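Local coordinates for dual specificity protein phosphatase 8 (PDB 4JMK) that probably removes phosphate from phosphotyrosine, phosphoserine and phosphothreonine residues of proteins, and by doing so is thought to turn down mitogen-activated protein kinases, at residues N34-C39 against F50-I55; Y59-L64 against F129-Q134; K69-I74 against I100-K105. The protein carries 1 engineered substitution. One frame throughout, in Å; residues are numbered along the deposited sequence.

All three contacts lie in the dual specificity phosphatase catalytic domain, and they differ in chemistry with their depth. Interaction 3 is the core contact: two helices, 67-79 and 94-107, meet through apolar side chains with no hydrogen bond between the two segments. Interaction 1 is partly buried and mixes strand pairing with an arginine that grips loop carbonyls. Interaction 2 lies at the surface, where side-chain amides of helix 129-148 hold a loop. Interactions 1 and 2 touch through Ile55 and Leu63. Interactions 1 and 3 touch where Met51 and Val53 pack on helix 67-79. Interactions 2 and 3 do not touch.

Interaction 1 of 3, residues N34-C39 against F50-I55. With SO4 (sulfate ion), chain D.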
loop_
_atom_site.group_PDB
_atom_site.type_symbol
_atom_site.label_atom_id
_atom_site.label_comp_id
_atom_site.label_asym_id
_atom_site.label_seq_id
_atom_site.Cartn_x
_atom_site.Cartn_y
_atom_site.Cartn_z
ATOM N N ASN A 34 6.386 -4.987 -0.013
ATOM C CA ASN A 34 6.016 -6.222 -0.696
ATOM C C ASN A 34 4.928 -6.904 0.116
ATOM O O ASN A 34 5.202 -7.450 1.196
ATOM C CB ASN A 34 7.269 -7.097 -0.759
ATOM C CG ASN A 34 7.042 -8.438 -1.428
ATOM O OD1 ASN A 34 5.930 -8.965 -1.460
ATOM N ND2 ASN A 34 8.124 -9.024 -1.923
ATOM N N ALA A 35 3.697 -6.865 -0.393
ATOM C CA ALA A 35 2.557 -7.425 0.329
ATOM C C ALA A 35 2.263 -8.812 -0.207
ATOM O O ALA A 35 1.337 -8.992 -0.998
ATOM C CB ALA A 35 1.335 -6.527 0.172
ATOM N N SER A 36 3.071 -9.784 0.206
ATOM C CA SER A 36 2.938 -11.161 -0.267
ATOM C C SER A 36 3.864 -12.063 0.530
ATOM O O SER A 36 4.770 -11.574 1.206
ATOM C CB SER A 36 3.339 -11.256 -1.735
ATOM O OG SER A 36 4.756 -11.329 -1.838
ATOM N N ASN A 37 3.645 -13.378 0.452
ATOM C CA ASN A 37 4.591 -14.334 1.020
ATOM C C ASN A 37 5.565 -14.827 -0.041
ATOM O O ASN A 37 6.717 -15.157 0.258
ATOM C CB ASN A 37 3.864 -15.559 1.605
ATOM C CG ASN A 37 3.103 -15.238 2.872
ATOM O OD1 ASN A 37 3.670 -14.728 3.840
ATOM N ND2 ASN A 37 1.804 -15.528 2.869
ATOM N N SER A 38 5.090 -14.898 -1.281
ATOM C CA SER A 38 5.820 -15.617 -2.328
ATOM C C SER A 38 6.678 -14.732 -3.224
ATOM O O SER A 38 7.658 -15.203 -3.789
ATOM C CB SER A 38 4.847 -16.428 -3.185
ATOM O OG SER A 38 3.832 -15.591 -3.713
ATOM N N CYS A 39 6.321 -13.455 -3.359
ATOM C CA CYS A 39 7.085 -12.566 -4.230
ATOM C C CYS A 39 8.435 -12.261 -3.594
ATOM O O CYS A 39 8.516 -11.939 -2.407
ATOM C CB CYS A 39 6.338 -11.257 -4.504
ATOM S SG CYS A 39 4.610 -11.438 -5.066
ATOM N N PHE A 50 13.383 -2.040 2.479
ATOM C CA PHE A 50 12.465 -3.107 2.098
ATOM C C PHE A 50 11.615 -3.528 3.278
ATOM O O PHE A 50 12.129 -3.681 4.383
ATOM C CB PHE A 50 13.253 -4.326 1.611
ATOM C CG PHE A 50 12.384 -5.511 1.271
ATOM C CD1 PHE A 50 11.692 -5.555 0.058
ATOM C CD2 PHE A 50 12.237 -6.564 2.166
ATOM C CE1 PHE A 50 10.888 -6.637 -0.257
ATOM C CE2 PHE A 50 11.432 -7.655 1.851
ATOM C CZ PHE A 50 10.757 -7.686 0.640
ATOM N N MET A 51 10.324 -3.743 3.042
ATOM C CA MET A 51 9.446 -4.278 4.084
ATOM C C MET A 51 8.487 -5.287 3.484
ATOM O O MET A 51 7.878 -5.021 2.447
ATOM C CB MET A 51 8.645 -3.159 4.752
ATOM C CG MET A 51 7.587 -3.687 5.732
ATOM S SD MET A 51 6.595 -2.360 6.446
ATOM C CE MET A 51 5.299 -3.316 7.257
ATOM N N ARG A 52 8.352 -6.444 4.127
ATOM C CA ARG A 52 7.375 -7.445 3.692
ATOM C C ARG A 52 6.138 -7.416 4.590
ATOM O O ARG A 52 6.264 -7.332 5.811
ATOM C CB ARG A 52 7.987 -8.854 3.716
ATOM C CG ARG A 52 7.022 -9.957 3.218
ATOM C CD ARG A 52 7.688 -11.346 3.081
ATOM N NE ARG A 52 8.817 -11.352 2.150
ATOM C CZ ARG A 52 8.709 -11.483 0.826
ATOM N NH1 ARG A 52 7.515 -11.623 0.251
ATOM N NH2 ARG A 52 9.798 -11.485 0.072
ATOM N N VAL A 53 4.958 -7.464 3.974
ATOM C CA VAL A 53 3.708 -7.765 4.683
ATOM C C VAL A 53 3.297 -9.165 4.237
ATOM O O VAL A 53 2.754 -9.340 3.139
ATOM C CB VAL A 53 2.594 -6.767 4.342
ATOM C CG1 VAL A 53 1.289 -7.153 5.062
ATOM C CG2 VAL A 53 3.016 -5.377 4.737
ATOM N N PRO A 54 3.596 -10.171 5.072
ATOM C CA PRO A 54 3.520 -11.578 4.671
ATOM C C PRO A 54 2.087 -12.106 4.649
ATOM O O PRO A 54 1.681 -12.840 5.550
ATOM C CB PRO A 54 4.352 -12.284 5.749
ATOM C CG PRO A 54 4.159 -11.443 6.974
ATOM C CD PRO A 54 4.036 -10.015 6.473
ATOM N N ILE A 55 1.332 -11.745 3.616
ATOM C CA ILE A 55 -0.067 -12.164 3.527
ATOM C C ILE A 55 -0.428 -12.779 2.175
ATOM O O ILE A 55 0.104 -12.385 1.135
ATOM C CB ILE A 55 -1.024 -10.980 3.804
ATOM C CG1 ILE A 55 -0.792 -9.851 2.789
ATOM C CG2 ILE A 55 -0.845 -10.475 5.229
ATOM C CD1 ILE A 55 -1.746 -8.673 2.932
HETATM S S SO4 D . 1.299 -15.985 -1.338
HETATM O O1 SO4 D . 2.256 -17.067 -1.542
HETATM O O2 SO4 D . 0.720 -16.134 -0.005
HETATM O O3 SO4 D . 0.245 -16.091 -2.347
HETATM O O4 SO4 D . 1.967 -14.689 -1.448
#
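The guanidinium of Arg52 has Ser36 O and Cys39 O at its edge, both within 3° of its plane. The amide of Asn34 lies beside it, the two planes 57° apart. The Phe50 ring has Asn34 ND2 at its edge, and Asn34 CB approaches the ring obliquely, 3.7 Å from Phe50 CE1. Arg52 grips one oxygen with two nitrogens: NH1 is 2.9 Å and NH2 2.8 Å from Cys39 O. NH1 also donates to Ser36 O from above the plane of that carbonyl. The Arg52 chain is extended to CD; chi3 of -59° then turns NE aside, and the guanidinium ends beside Asn34. Asn34 ND2 is a third donor to Cys39 O, 3.0 Å away. Ser36 OG donates to Asn34 OD1 at 2.7 Å, on a lone pair in the amide plane, which fixes how the amide is turned. The same OG accepts from Cys39 N, an ST motif. The backbones pair in parallel: Asn34 N donates to Met51 O, and Val53 N to Asn34 O. A sulfate ion, probably from the crystallisation liquor, accepts through O4 from Asn37 N (2.9 Å) and Ser38 N; Arg94 also binds it. Ala35 lies near Ser88, the engineered residue at the predicted phosphocysteine position. The Arg52 bonds tie the loop to strand 50-52, and the arginine charge would probably polarise the Cys39 carbonyl.

Interaction 2 of 3, residues Y59-L64 against F129-Q134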
loop_
_atom_site.group_PDB
_atom_site.type_symbol
_atom_site.label_atom_id
_atom_site.label_comp_id
_atom_site.label_asym_id
_atom_site.label_seq_id
_atom_site.Cartn_x
_atom_site.Cartn_y
_atom_site.Cartn_z
ATOM N N TYR A 59 -9.948 -14.882 1.312
ATOM C CA TYR A 59 -11.084 -14.332 2.050
ATOM C C TYR A 59 -10.931 -14.399 3.572
ATOM O O TYR A 59 -11.735 -13.829 4.307
ATOM C CB TYR A 59 -12.406 -14.953 1.569
ATOM C CG TYR A 59 -12.891 -14.380 0.243
ATOM C CD1 TYR A 59 -12.619 -15.024 -0.963
ATOM C CD2 TYR A 59 -13.611 -13.185 0.200
ATOM C CE1 TYR A 59 -13.056 -14.494 -2.176
ATOM C CE2 TYR A 59 -14.050 -12.648 -1.007
ATOM C CZ TYR A 59 -13.771 -13.305 -2.190
ATOM O OH TYR A 59 -14.209 -12.767 -3.384
ATOM N N CYS A 60 -9.878 -15.058 4.044
ATOM C CA CYS A 60 -9.670 -15.202 5.482
ATOM C C CYS A 60 -8.373 -14.570 5.973
ATOM O O CYS A 60 -8.143 -14.494 7.182
ATOM C CB CYS A 60 -9.717 -16.681 5.876
ATOM S SG CYS A 60 -11.190 -17.530 5.291
ATOM N N GLU A 61 -7.526 -14.123 5.050
ATOM C CA GLU A 61 -6.266 -13.515 5.442
ATOM C C GLU A 61 -6.519 -12.186 6.139
ATOM O O GLU A 61 -7.506 -11.485 5.891
ATOM C CB GLU A 61 -5.341 -13.326 4.239
ATOM C CG GLU A 61 -3.978 -12.749 4.576
ATOM C CD GLU A 61 -3.075 -13.731 5.298
ATOM O OE1 GLU A 61 -2.324 -14.448 4.609
ATOM O OE2 GLU A 61 -3.103 -13.784 6.547
ATOM N N LYS A 62 -5.598 -11.836 7.018
ATOM C CA LYS A 62 -5.811 -10.717 7.896
ATOM C C LYS A 62 -4.730 -9.627 7.678
ATOM O O LYS A 62 -3.523 -9.860 7.866
ATOM C CB LYS A 62 -5.881 -11.281 9.314
ATOM C CG LYS A 62 -6.702 -10.486 10.291
ATOM C CD LYS A 62 -5.962 -10.468 11.626
ATOM C CE LYS A 62 -4.456 -10.333 11.382
ATOM N NZ LYS A 62 -4.098 -9.293 10.355
ATOM N N LEU A 63 -5.162 -8.447 7.246
ATOM C CA LEU A 63 -4.259 -7.375 6.828
ATOM C C LEU A 63 -4.243 -6.258 7.885
ATOM O O LEU A 63 -3.307 -5.461 7.949
ATOM C CB LEU A 63 -4.751 -6.820 5.482
ATOM C CG LEU A 63 -4.145 -5.570 4.840
ATOM C CD1 LEU A 63 -2.634 -5.669 4.741
ATOM C CD2 LEU A 63 -4.753 -5.332 3.456
ATOM N N LEU A 64 -5.285 -6.206 8.711
ATOM C CA LEU A 64 -5.517 -5.081 9.641
ATOM C C LEU A 64 -4.348 -4.535 10.504
ATOM O O LEU A 64 -4.078 -3.312 10.473
ATOM C CB LEU A 64 -6.738 -5.346 10.531
ATOM C CG LEU A 64 -7.984 -4.510 10.275
ATOM C CD1 LEU A 64 -9.111 -4.970 11.195
ATOM C CD2 LEU A 64 -7.684 -3.034 10.486
ATOM N N PHE A 129 -13.259 -8.890 -1.170
ATOM C CA PHE A 129 -14.182 -8.259 -0.232
ATOM C C PHE A 129 -13.666 -8.291 1.202
ATOM O O PHE A 129 -13.935 -7.379 1.989
ATOM C CB PHE A 129 -15.536 -8.959 -0.297
ATOM C CG PHE A 129 -16.253 -8.761 -1.602
ATOM C CD1 PHE A 129 -16.901 -9.821 -2.221
ATOM C CD2 PHE A 129 -16.303 -7.508 -2.194
ATOM C CE1 PHE A 129 -17.578 -9.639 -3.419
ATOM C CE2 PHE A 129 -16.973 -7.321 -3.389
ATOM C CZ PHE A 129 -17.610 -8.386 -4.005
ATOM N N ASN A 130 -12.966 -9.364 1.549
ATOM C CA ASN A 130 -12.387 -9.494 2.881
ATOM C C ASN A 130 -11.458 -8.306 3.198
ATOM O O ASN A 130 -11.538 -7.712 4.279
ATOM C CB ASN A 130 -11.669 -10.847 2.994
ATOM C CG ASN A 130 -10.799 -10.962 4.237
ATOM O OD1 ASN A 130 -11.259 -10.720 5.355
ATOM N ND2 ASN A 130 -9.533 -11.332 4.044
ATOM N N PHE A 131 -10.589 -7.944 2.256
ATOM C CA PHE A 131 -9.695 -6.794 2.461
ATOM C C PHE A 131 -10.441 -5.472 2.487
ATOM O O PHE A 131 -10.139 -4.587 3.301
ATOM C CB PHE A 131 -8.585 -6.760 1.394
ATOM C CG PHE A 131 -7.641 -7.922 1.476
ATOM C CD1 PHE A 131 -6.944 -8.348 0.354
ATOM C CD2 PHE A 131 -7.462 -8.603 2.681
ATOM C CE1 PHE A 131 -6.083 -9.441 0.430
ATOM C CE2 PHE A 131 -6.594 -9.694 2.766
ATOM C CZ PHE A 131 -5.906 -10.111 1.638
ATOM N N LEU A 132 -11.425 -5.322 1.607
ATOM C CA LEU A 132 -12.233 -4.102 1.613
ATOM C C LEU A 132 -12.964 -3.901 2.955
ATOM O O LEU A 132 -13.051 -2.781 3.466
ATOM C CB LEU A 132 -13.229 -4.106 0.440
ATOM C CG LEU A 132 -12.649 -3.874 -0.951
ATOM C CD1 LEU A 132 -13.751 -3.950 -1.999
ATOM C CD2 LEU A 132 -11.941 -2.515 -1.001
ATOM N N GLY A 133 -13.473 -4.989 3.532
ATOM C CA GLY A 133 -14.110 -4.914 4.839
ATOM C C GLY A 133 -13.146 -4.518 5.950
ATOM O O GLY A 133 -13.516 -3.776 6.868
ATOM N N GLN A 134 -11.910 -5.011 5.881
ATOM C CA GLN A 134 -10.889 -4.615 6.849
ATOM C C GLN A 134 -10.573 -3.123 6.748
ATOM O O GLN A 134 -10.282 -2.485 7.757
ATOM C CB GLN A 134 -9.644 -5.504 6.720
ATOM C CG GLN A 134 -9.917 -6.949 7.149
ATOM C CD GLN A 134 -8.763 -7.903 6.875
ATOM O OE1 GLN A 134 -7.604 -7.598 7.162
ATOM N NE2 GLN A 134 -9.081 -9.075 6.326
#
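Tyr59 lies beside Phe129, both side chains pointing the same way. Its CE2 is 4.0 Å from Phe129 CB. The Tyr59 and Asn130 side chains slide past each other in opposite directions, ring and amide planes 43° apart. The backbone of Tyr59 is also close: its O lies 3.0 Å from Asn130 CG, a close approach and no hydrogen bond. Glu61 O accepts from two side-chain amides. Asn130 ND2 reaches it at 2.7 Å, in the carbonyl plane and on a lone pair. This ND2 also bonds Asn58 O. Gln134 NE2 reaches Glu61 O at 2.9 Å, also in the carbonyl plane. The two amides are linked in turn, because Gln134 NE2 donates to Asn130 OD1 from above the plane of that amide. This link only adds to the hold of the loop on both groups. Glu61 CB touches the Phe131 ring, and Glu61 O sits at the edge of that ring. The carboxylate points elsewhere: OE1 accepts from Asn56 N, and OE2 from Lys62 N. Leu63 N donates to Gln134 OE1 at 2.6 Å, on a lone pair in the amide plane. Leu64 N adds a weak bond to the same oxygen. The glutamine therefore uses both ends of its amide on the loop, which holds the amide in its rotation. Its chi2 of 173° carries CD outward to the loop backbone. Leu63 CB lies 4.3 Å from Phe131 CD2, and Leu64 CG lies 4.0 Å from Gln134 CB. The loop 59-64 follows strand 50-52 and leads into helix 67-79. It is held against the first turns of helix 129-148. Leu63 and Phe131 both reach Thr97 of helix 94-107, so the three elements meet there.

Interaction 3 of 3, residues K69-I74 against I100-K105; sequences KSIEFI and IAYIMK
Ile71 runs from helix 67-79 toward helix 94-107, and each of its side-chain carbons meets the other helix. CB comes within 4.2 Å of Tyr102 CD1. With chi1 at -68°, CG1 lies anti to the carbonyl carbon, which brings it beside the backbone of Tyr102, 3.9 Å from its CA. CG2 touches the ring obliquely at CD1, 3.8 Å away, and also meets Lys105 CD. The tip, CD1, packs on Lys105 CD at 3.6 Å and approaches Ala101 O and Ala101 CB. Ile74, one turn on, takes the same form and meets the ring from above. Its CG2 stands over one face of Tyr102, 3.7 Å from the centroid and 24° off the ring normal, a CH-pi contact. That methyl is offset toward the rim, nearest CE1 at 3.4 Å. Ile74 CD1 reaches the ring nearer its root, at Tyr102 CD1 and CG. The tyrosine hydroxyl is hydrogen-bonded to Asp75 and His9, so the ring is fixed at its far end too. An alanine in place of Tyr102 would probably leave Ile74 CG2 without its aromatic face, open a gap between the helices, and deprive Asp75 and His9 of a shared partner. The aliphatic part of Lys105 covers the tip of Ile71. The short segments cross at -78°, with their axes 9.8 Å apart at closest approach. Helices 67-79 and 94-107 thus meet at a steep angle, and helix 129-148 touches both through Tyr138, on Ile71 and Lys105. This is helix packing in the alpha/beta fold of the protein-tyrosine phosphatase family, away from the predicted phosphocysteine position.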
loop_
_atom_site.group_PDB
_atom_site.type_symbol
_atom_site.label_atom_id
_atom_site.label_comp_id
_atom_site.label_asym_id
_atom_site.label_seq_id
_atom_site.Cartn_x
_atom_site.Cartn_y
_atom_site.Cartn_z
ATOM N N LYS A 69 1.924 -0.134 10.402
ATOM C CA LYS A 69 3.351 -0.287 10.097
ATOM C C LYS A 69 3.670 -0.069 8.617
ATOM O O LYS A 69 4.733 0.455 8.277
ATOM C CB LYS A 69 3.868 -1.657 10.560
ATOM C CG LYS A 69 4.012 -1.767 12.075
ATOM C CD LYS A 69 4.814 -3.006 12.468
ATOM C CE LYS A 69 5.015 -3.102 13.979
ATOM N NZ LYS A 69 4.239 -4.234 14.576
ATOM N N SER A 70 2.764 -0.495 7.740
ATOM C CA SER A 70 2.893 -0.224 6.302
ATOM C C SER A 70 2.861 1.277 6.025
ATOM O O SER A 70 3.670 1.812 5.266
ATOM C CB SER A 70 1.731 -0.888 5.550
ATOM O OG SER A 70 1.732 -2.295 5.717
ATOM N N ILE A 71 1.923 1.970 6.656
ATOM C CA ILE A 71 1.836 3.418 6.518
ATOM C C ILE A 71 3.096 4.128 7.044
ATOM O O ILE A 71 3.612 5.048 6.401
ATOM C CB ILE A 71 0.532 3.920 7.178
ATOM C CG1 ILE A 71 -0.663 3.430 6.352
ATOM C CG2 ILE A 71 0.500 5.442 7.323
ATOM C CD1 ILE A 71 -2.025 3.668 7.020
ATOM N N GLU A 72 3.593 3.701 8.199
ATOM C CA GLU A 72 4.852 4.212 8.747
ATOM C C GLU A 72 6.023 4.048 7.752
ATOM O O GLU A 72 6.824 4.970 7.553
ATOM C CB GLU A 72 5.152 3.474 10.061
ATOM C CG GLU A 72 6.457 3.851 10.744
ATOM C CD GLU A 72 6.847 2.867 11.851
ATOM O OE1 GLU A 72 6.782 3.246 13.041
ATOM O OE2 GLU A 72 7.228 1.717 11.532
ATOM N N PHE A 73 6.109 2.877 7.125
ATOM C CA PHE A 73 7.145 2.611 6.127
ATOM C C PHE A 73 7.047 3.586 4.956
ATOM O O PHE A 73 8.062 4.142 4.501
ATOM C CB PHE A 73 7.022 1.165 5.628
ATOM C CG PHE A 73 8.091 0.760 4.627
ATOM C CD1 PHE A 73 9.405 0.529 5.038
ATOM C CD2 PHE A 73 7.772 0.596 3.285
ATOM C CE1 PHE A 73 10.388 0.148 4.116
ATOM C CE2 PHE A 73 8.743 0.223 2.355
ATOM C CZ PHE A 73 10.062 -0.012 2.775
ATOM N N ILE A 74 5.833 3.778 4.445
ATOM C CA ILE A 74 5.626 4.700 3.329
ATOM C C ILE A 74 6.018 6.112 3.743
ATOM O O ILE A 74 6.652 6.836 2.962
ATOM C CB ILE A 74 4.162 4.660 2.810
ATOM C CG1 ILE A 74 3.875 3.296 2.158
ATOM C CG2 ILE A 74 3.884 5.820 1.823
ATOM C CD1 ILE A 74 2.394 3.017 1.960
ATOM N N ILE A 100 -4.852 2.200 -0.439
ATOM C CA ILE A 100 -6.122 2.844 -0.061
ATOM C C ILE A 100 -6.083 3.267 1.396
ATOM O O ILE A 100 -6.449 4.394 1.718
ATOM C CB ILE A 100 -7.352 1.935 -0.336
ATOM C CG1 ILE A 100 -7.479 1.701 -1.843
ATOM C CG2 ILE A 100 -8.638 2.591 0.188
ATOM C CD1 ILE A 100 -8.357 0.512 -2.234
ATOM N N ALA A 101 -5.637 2.376 2.279
ATOM C CA ALA A 101 -5.524 2.727 3.698
ATOM C C ALA A 101 -4.585 3.920 3.921
ATOM O O ALA A 101 -4.835 4.767 4.782
ATOM C CB ALA A 101 -5.062 1.516 4.513
ATOM N N TYR A 102 -3.494 3.984 3.162
ATOM C CA TYR A 102 -2.556 5.087 3.326
ATOM C C TYR A 102 -3.223 6.428 3.029
ATOM O O TYR A 102 -3.011 7.419 3.739
ATOM C CB TYR A 102 -1.327 4.905 2.425
ATOM C CG TYR A 102 -0.360 6.053 2.574
ATOM C CD1 TYR A 102 0.555 6.083 3.622
ATOM C CD2 TYR A 102 -0.380 7.124 1.690
ATOM C CE1 TYR A 102 1.432 7.160 3.776
ATOM C CE2 TYR A 102 0.493 8.197 1.835
ATOM C CZ TYR A 102 1.391 8.201 2.878
ATOM O OH TYR A 102 2.252 9.261 3.025
ATOM N N ILE A 103 -4.021 6.463 1.970
ATOM C CA ILE A 103 -4.707 7.693 1.596
ATOM C C ILE A 103 -5.758 8.045 2.626
ATOM O O ILE A 103 -5.914 9.216 2.993
ATOM C CB ILE A 103 -5.311 7.571 0.192
ATOM C CG1 ILE A 103 -4.172 7.521 -0.825
ATOM C CG2 ILE A 103 -6.214 8.740 -0.135
ATOM C CD1 ILE A 103 -4.613 7.054 -2.148
ATOM N N MET A 104 -6.463 7.030 3.118
ATOM C CA MET A 104 -7.456 7.252 4.174
ATOM C C MET A 104 -6.863 7.951 5.395
ATOM O O MET A 104 -7.374 8.963 5.865
ATOM C CB MET A 104 -8.019 5.915 4.638
ATOM C CG MET A 104 -9.032 5.303 3.722
ATOM S SD MET A 104 -9.466 3.637 4.265
ATOM C CE MET A 104 -10.319 4.064 5.766
ATOM N N LYS A 105 -5.787 7.388 5.920
ATOM C CA LYS A 105 -5.173 7.914 7.122
ATOM C C LYS A 105 -4.521 9.267 6.872
ATOM O O LYS A 105 -4.640 10.167 7.696
ATOM C CB LYS A 105 -4.143 6.927 7.655
ATOM C CG LYS A 105 -3.579 7.302 9.026
ATOM C CD LYS A 105 -2.668 6.200 9.554
ATOM C CE LYS A 105 -2.010 6.591 10.849
ATOM N NZ LYS A 105 -3.004 7.132 11.784
#